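Local coordinates for protein alanine racemase (Oenococcus oeni PSU-1, PDB 3HUR) that belongs to the alanine racemase family, joining an N-terminal TIM-barrel-type domain to a C-terminal domain built mainly of strands, at residues 108-113 with 136-141; 127-132 with 185-190. All blocks are in the same frame, centred on the assembly; numbering follows the deposited sequence.

Contact 1: residues 108-113 with 136-141; sequences PSLAWL and IGFDKA
Phe138 lays the far end of its ring against the backbone where Ser109 leads into Leu110, at the start of helix 110-114. Its CB and CG stay back on their own segment, with CG beside the backbone N and anti to the carbonyl carbon (chi1 -64°), and the ring extends from there. On one rim, CE1 comes 3.5 Å from Leu110 N and 4.0 Å from Leu110 CB, the apolar part of this contact. At the tip, CZ lies 3.7 Å from Ser109 C. Leu110 N and Ser109 C both approach the ring obliquely. Ile107, Ile144 and Ala147 also touch the Phe138 side chain.

In the parallel barrel of the N-terminal domain, 108-113 leaves the C-terminal end of strand 103-107, whereas 136-141 belongs to the loop that follows the adjacent strand 123-128. These two neighbouring exits are tied by one backbone hydrogen bond, Gly137 N to Pro108 O at 2.9 Å. It is bent, with an N-H...O angle of 130°, and the donor is tilted 34° from the carbonyl plane. At the backbone angles of Gly137 a side chain would collide with the carbonyl oxygen of Ile136, so the absence of CB is what permits this conformation.

The CB of Pro108 is directed away from the loop. Its CD sits 3.5 Å above one face of the Trp112 indole, displaced from the ring centre. Ser109 is the N-cap of the helix: OG accepts a nearly straight bond from Trp112 N at 3.1 Å. The indole NE1 of Trp112 is bound to Trp90 O.

Contact 2: residues 127-132 with 185-190; sequences LAIDTG and RRWQEL
Past the end of strand 123-128 the backbone swings by the side of helix 174-191, coming nearest where the CA atoms of Thr131 and Arg186 are 5.2 Å apart. The CB of Ile129 is directed at the helix, and its two branches go to different residues. CG1 reaches the benzo part of the Trp187 indole obliquely, 3.5 Å from CZ3, the two side chains crossing at about a right angle. The other branch, CG2, lies 3.6 Å from Leu190 CD1, the two side chains sliding past each other in opposite directions; that leucine methyl also packs on the carbonyl oxygen of Asp130.

The site lies at the C-terminal end of a strand of the TIM-barrel-type domain: helix 174-191 follows strand 157-163, the neighbour of 123-128 in the parallel sheet, and lies against the loop of the preceding strand. Thr131 splits its branches by chemistry. With chi1 at 71°, OG1 lies between the backbone N and the carbonyl carbon and is hydrogen-bonded to Thr164 OG1, while CG2 meets the helix backbone 3.6 Å from Trp187 N and borders the indole at its edge.

The Thr131 CB lies 3.9 Å from the Arg186 CB. Beyond it the arginine chain bends at chi2 (136°), and NH1 ends 3.6 Å from Thr131 O, obliquely placed; the guanidinium has its strongest polar partner in Glu182, whose OE2 forms a salt bridge with NH2. Asp130 forms an Asx turn, its OD1 accepting from Gly132 N at 2.7 Å from above the carboxylate plane.

How the contacts relate
Contact 1 is a surface contact and contact 2 is partly buried; their centres lie about 11 Å apart at the same end of the barrel. Both involve the exit of strand 123-128, and their segments alternate along the chain. The backbone of Phe138 joins them, in probable hydrogen bonds from its N to Ala128 O and from Asp130 N to its O, and its ring packs on Leu127. Contact 1 ties two loop backbones through a hydrogen bond and adds one aromatic ring against the backbone. Contact 2 has no hydrogen bond between its segments: branched and aromatic side chains join loop to helix, with a charged arginine at the margin.

Contact 1: residues 108-113 with 136-141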
loop_
_atom_site.group_PDB
_atom_site.type_symbol
_atom_site.label_atom_id
_atom_site.label_comp_id
_atom_site.label_asym_id
_atom_site.label_seq_id
_atom_site.Cartn_x
_atom_site.Cartn_y
_atom_site.Cartn_z
ATOM N N PRO A 108 -29.249 21.708 19.336
ATOM C CA PRO A 108 -29.273 21.302 17.955
ATOM C C PRO A 108 -30.465 21.794 17.162
ATOM O O PRO A 108 -30.386 21.845 15.928
ATOM C CB PRO A 108 -29.334 19.776 18.070
ATOM C CG PRO A 108 -30.155 19.565 19.249
ATOM C CD PRO A 108 -29.699 20.622 20.215
ATOM N N SER A 109 -31.568 22.099 17.861
ATOM C CA SER A 109 -32.865 22.410 17.229
ATOM C C SER A 109 -33.834 23.033 18.239
ATOM O O SER A 109 -33.745 22.729 19.425
ATOM C CB SER A 109 -33.501 21.127 16.650
ATOM O OG SER A 109 -34.305 20.478 17.624
ATOM N N LEU A 110 -34.780 23.854 17.759
ATOM C CA LEU A 110 -35.850 24.383 18.620
ATOM C C LEU A 110 -36.656 23.281 19.295
ATOM O O LEU A 110 -36.956 23.362 20.491
ATOM C CB LEU A 110 -36.796 25.335 17.865
ATOM C CG LEU A 110 -37.783 26.120 18.764
ATOM C CD1 LEU A 110 -37.044 27.064 19.681
ATOM C CD2 LEU A 110 -38.818 26.883 17.939
ATOM N N ALA A 111 -36.997 22.241 18.555
ATOM C CA ALA A 111 -37.731 21.114 19.165
ATOM C C ALA A 111 -37.039 20.586 20.454
ATOM O O ALA A 111 -37.681 20.396 21.510
ATOM C CB ALA A 111 -37.921 19.995 18.143
ATOM N N TRP A 112 -35.724 20.401 20.357
ATOM C CA TRP A 112 -34.902 19.888 21.462
ATOM C C TRP A 112 -35.048 20.736 22.723
ATOM O O TRP A 112 -35.137 20.210 23.821
ATOM C CB TRP A 112 -33.420 19.818 21.016
ATOM C CG TRP A 112 -32.455 19.279 22.059
ATOM C CD1 TRP A 112 -31.973 18.008 22.144
ATOM C CD2 TRP A 112 -31.875 20.001 23.156
ATOM N NE1 TRP A 112 -31.133 17.896 23.216
ATOM C CE2 TRP A 112 -31.065 19.099 23.861
ATOM C CE3 TRP A 112 -31.987 21.312 23.624
ATOM C CZ2 TRP A 112 -30.358 19.466 24.987
ATOM C CZ3 TRP A 112 -31.284 21.672 24.745
ATOM C CH2 TRP A 112 -30.475 20.756 25.411
ATOM N N LEU A 113 -35.044 22.057 22.551
ATOM C CA LEU A 113 -35.195 23.024 23.674
ATOM C C LEU A 113 -36.581 23.009 24.265
ATOM O O LEU A 113 -36.736 23.094 25.468
ATOM C CB LEU A 113 -34.918 24.460 23.217
ATOM C CG LEU A 113 -33.579 25.089 23.574
ATOM C CD1 LEU A 113 -33.570 26.567 23.130
ATOM C CD2 LEU A 113 -33.310 24.949 25.058
ATOM N N ILE A 136 -26.716 21.180 11.701
ATOM C CA ILE A 136 -26.820 21.320 13.131
ATOM C C ILE A 136 -27.259 22.751 13.451
ATOM O O ILE A 136 -26.685 23.734 12.932
ATOM C CB ILE A 136 -25.462 21.036 13.850
ATOM C CG1 ILE A 136 -24.720 19.813 13.253
ATOM C CG2 ILE A 136 -25.703 20.823 15.333
ATOM C CD1 ILE A 136 -23.259 19.522 13.903
ATOM N N GLY A 137 -28.287 22.875 14.288
ATOM C CA GLY A 137 -28.698 24.195 14.792
ATOM C C GLY A 137 -29.665 25.003 13.935
ATOM O O GLY A 137 -30.395 24.462 13.109
ATOM N N PHE A 138 -29.635 26.316 14.129
ATOM C CA PHE A 138 -30.740 27.192 13.770
ATOM C C PHE A 138 -30.485 28.024 12.532
ATOM O O PHE A 138 -29.507 28.761 12.497
ATOM C CB PHE A 138 -30.972 28.156 14.916
ATOM C CG PHE A 138 -31.399 27.497 16.194
ATOM C CD1 PHE A 138 -32.718 27.571 16.617
ATOM C CD2 PHE A 138 -30.476 26.825 16.987
ATOM C CE1 PHE A 138 -33.114 26.967 17.807
ATOM C CE2 PHE A 138 -30.847 26.228 18.165
ATOM C CZ PHE A 138 -32.170 26.291 18.584
ATOM N N ASP A 139 -31.378 27.936 11.541
ATOM C CA ASP A 139 -31.252 28.714 10.285
ATOM C C ASP A 139 -32.399 29.723 10.013
ATOM O O ASP A 139 -32.497 30.295 8.911
ATOM C CB ASP A 139 -31.095 27.776 9.070
ATOM C CG ASP A 139 -32.315 26.902 8.821
ATOM O OD1 ASP A 139 -33.312 26.995 9.568
ATOM O OD2 ASP A 139 -32.275 26.110 7.859
ATOM N N LYS A 140 -33.241 29.952 11.015
ATOM C CA LYS A 140 -34.386 30.854 10.877
ATOM C C LYS A 140 -34.414 31.865 12.016
ATOM O O LYS A 140 -34.215 31.516 13.174
ATOM C CB LYS A 140 -35.678 30.043 10.838
ATOM C CG LYS A 140 -35.847 29.250 9.536
ATOM C CD LYS A 140 -37.054 28.307 9.622
ATOM C CE LYS A 140 -37.056 27.255 8.498
ATOM N NZ LYS A 140 -38.075 26.199 8.773
ATOM N N ALA A 141 -34.648 33.122 11.675
ATOM C CA ALA A 141 -34.547 34.215 12.634
ATOM C C ALA A 141 -35.605 34.112 13.722
ATOM O O ALA A 141 -35.337 34.440 14.872
ATOM C CB ALA A 141 -34.640 35.565 11.910
#

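Contact 2: residues 127-132 with 185-190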
loop_
_atom_site.group_PDB
_atom_site.type_symbol
_atom_site.label_atom_id
_atom_site.label_comp_id
_atom_site.label_asym_id
_atom_site.label_seq_id
_atom_site.Cartn_x
_atom_site.Cartn_y
_atom_site.Cartn_z
ATOM N N LEU A 127 -25.602 27.792 21.299
ATOM C CA LEU A 127 -26.606 27.929 20.295
ATOM C C LEU A 127 -25.879 28.072 18.981
ATOM O O LEU A 127 -25.066 28.982 18.784
ATOM C CB LEU A 127 -27.405 29.168 20.629
ATOM C CG LEU A 127 -28.707 29.404 19.910
ATOM C CD1 LEU A 127 -29.716 28.352 20.295
ATOM C CD2 LEU A 127 -29.135 30.788 20.379
ATOM N N ALA A 128 -26.141 27.134 18.090
ATOM C CA ALA A 128 -25.381 27.025 16.869
ATOM C C ALA A 128 -26.183 27.677 15.780
ATOM O O ALA A 128 -27.345 27.346 15.590
ATOM C CB ALA A 128 -25.124 25.565 16.536
ATOM N N ILE A 129 -25.558 28.595 15.066
ATOM C CA ILE A 129 -26.206 29.242 13.970
ATOM C C ILE A 129 -25.826 28.606 12.644
ATOM O O ILE A 129 -24.725 28.763 12.163
ATOM C CB ILE A 129 -25.858 30.760 13.932
ATOM C CG1 ILE A 129 -26.103 31.415 15.306
ATOM C CG2 ILE A 129 -26.646 31.435 12.837
ATOM C CD1 ILE A 129 -27.405 31.065 15.927
ATOM N N ASP A 130 -26.765 27.901 12.046
ATOM C CA ASP A 130 -26.573 27.368 10.706
ATOM C C ASP A 130 -26.539 28.502 9.705
ATOM O O ASP A 130 -27.575 28.939 9.221
ATOM C CB ASP A 130 -27.707 26.396 10.345
ATOM C CG ASP A 130 -27.541 25.749 8.939
ATOM O OD1 ASP A 130 -26.507 25.954 8.250
ATOM O OD2 ASP A 130 -28.471 25.021 8.516
ATOM N N THR A 131 -25.346 28.980 9.387
ATOM C CA THR A 131 -25.201 29.940 8.315
ATOM C C THR A 131 -24.845 29.229 7.022
ATOM O O THR A 131 -24.248 29.826 6.130
ATOM C CB THR A 131 -24.116 30.969 8.606
ATOM O OG1 THR A 131 -22.831 30.347 8.534
ATOM C CG2 THR A 131 -24.306 31.587 9.957
ATOM N N GLY A 132 -25.189 27.954 6.900
ATOM C CA GLY A 132 -25.064 27.312 5.599
ATOM C C GLY A 132 -24.683 25.854 5.519
ATOM O O GLY A 132 -25.523 25.000 5.211
ATOM N N ARG A 185 -23.434 37.090 5.665
ATOM C CA ARG A 185 -24.764 37.705 5.526
ATOM C C ARG A 185 -25.737 36.937 6.437
ATOM O O ARG A 185 -26.368 37.541 7.330
ATOM C CB ARG A 185 -25.187 37.818 4.024
ATOM C CG ARG A 185 -26.720 37.819 3.634
ATOM C CD ARG A 185 -27.068 39.053 2.805
ATOM N NE ARG A 185 -27.731 38.866 1.500
ATOM C CZ ARG A 185 -28.945 39.343 1.142
ATOM N NH1 ARG A 185 -29.750 39.992 1.996
ATOM N NH2 ARG A 185 -29.386 39.126 -0.098
ATOM N N ARG A 186 -25.797 35.617 6.268
ATOM C CA ARG A 186 -26.706 34.811 7.083
ATOM C C ARG A 186 -26.485 34.974 8.593
ATOM O O ARG A 186 -27.452 35.098 9.350
ATOM C CB ARG A 186 -26.616 33.346 6.693
ATOM C CG ARG A 186 -27.544 32.939 5.540
ATOM C CD ARG A 186 -26.739 32.056 4.583
ATOM N NE ARG A 186 -27.528 31.445 3.505
ATOM C CZ ARG A 186 -27.092 30.449 2.721
ATOM N NH1 ARG A 186 -25.872 29.920 2.879
ATOM N NH2 ARG A 186 -27.882 29.976 1.768
ATOM N N TRP A 187 -25.227 34.982 9.033
ATOM C CA TRP A 187 -24.927 35.198 10.447
ATOM C C TRP A 187 -25.641 36.460 10.947
ATOM O O TRP A 187 -26.409 36.424 11.907
ATOM C CB TRP A 187 -23.415 35.297 10.661
ATOM C CG TRP A 187 -23.022 35.815 11.996
ATOM C CD1 TRP A 187 -22.575 37.079 12.291
ATOM C CD2 TRP A 187 -23.015 35.091 13.231
ATOM N NE1 TRP A 187 -22.282 37.174 13.633
ATOM C CE2 TRP A 187 -22.555 35.970 14.231
ATOM C CE3 TRP A 187 -23.341 33.778 13.589
ATOM C CZ2 TRP A 187 -22.439 35.585 15.559
ATOM C CZ3 TRP A 187 -23.229 33.398 14.904
ATOM C CH2 TRP A 187 -22.780 34.296 15.877
ATOM N N GLN A 188 -25.386 37.563 10.253
ATOM C CA GLN A 188 -25.991 38.857 10.566
ATOM C C GLN A 188 -27.517 38.836 10.442
ATOM O O GLN A 188 -28.217 39.192 11.372
ATOM C CB GLN A 188 -25.398 39.918 9.665
ATOM C CG GLN A 188 -23.917 40.202 9.905
ATOM C CD GLN A 188 -23.395 41.134 8.875
ATOM O OE1 GLN A 188 -24.116 41.444 7.950
ATOM N NE2 GLN A 188 -22.142 41.584 9.003
ATOM N N GLU A 189 -28.047 38.338 9.348
ATOM C CA GLU A 189 -29.505 38.233 9.242
ATOM C C GLU A 189 -30.088 37.483 10.416
ATOM O O GLU A 189 -31.172 37.815 10.925
ATOM C CB GLU A 189 -29.932 37.571 7.930
ATOM C CG GLU A 189 -29.715 38.501 6.705
ATOM C CD GLU A 189 -29.996 37.827 5.366
ATOM O OE1 GLU A 189 -30.082 36.568 5.314
ATOM O OE2 GLU A 189 -30.106 38.576 4.364
ATOM N N LEU A 190 -29.354 36.465 10.863
ATOM C CA LEU A 190 -29.858 35.565 11.875
ATOM C C LEU A 190 -29.608 36.034 13.302
ATOM O O LEU A 190 -30.329 35.602 14.200
ATOM C CB LEU A 190 -29.299 34.163 11.646
ATOM C CG LEU A 190 -29.909 33.374 10.479
ATOM C CD1 LEU A 190 -29.031 32.107 10.270
ATOM C CD2 LEU A 190 -31.405 33.002 10.703
#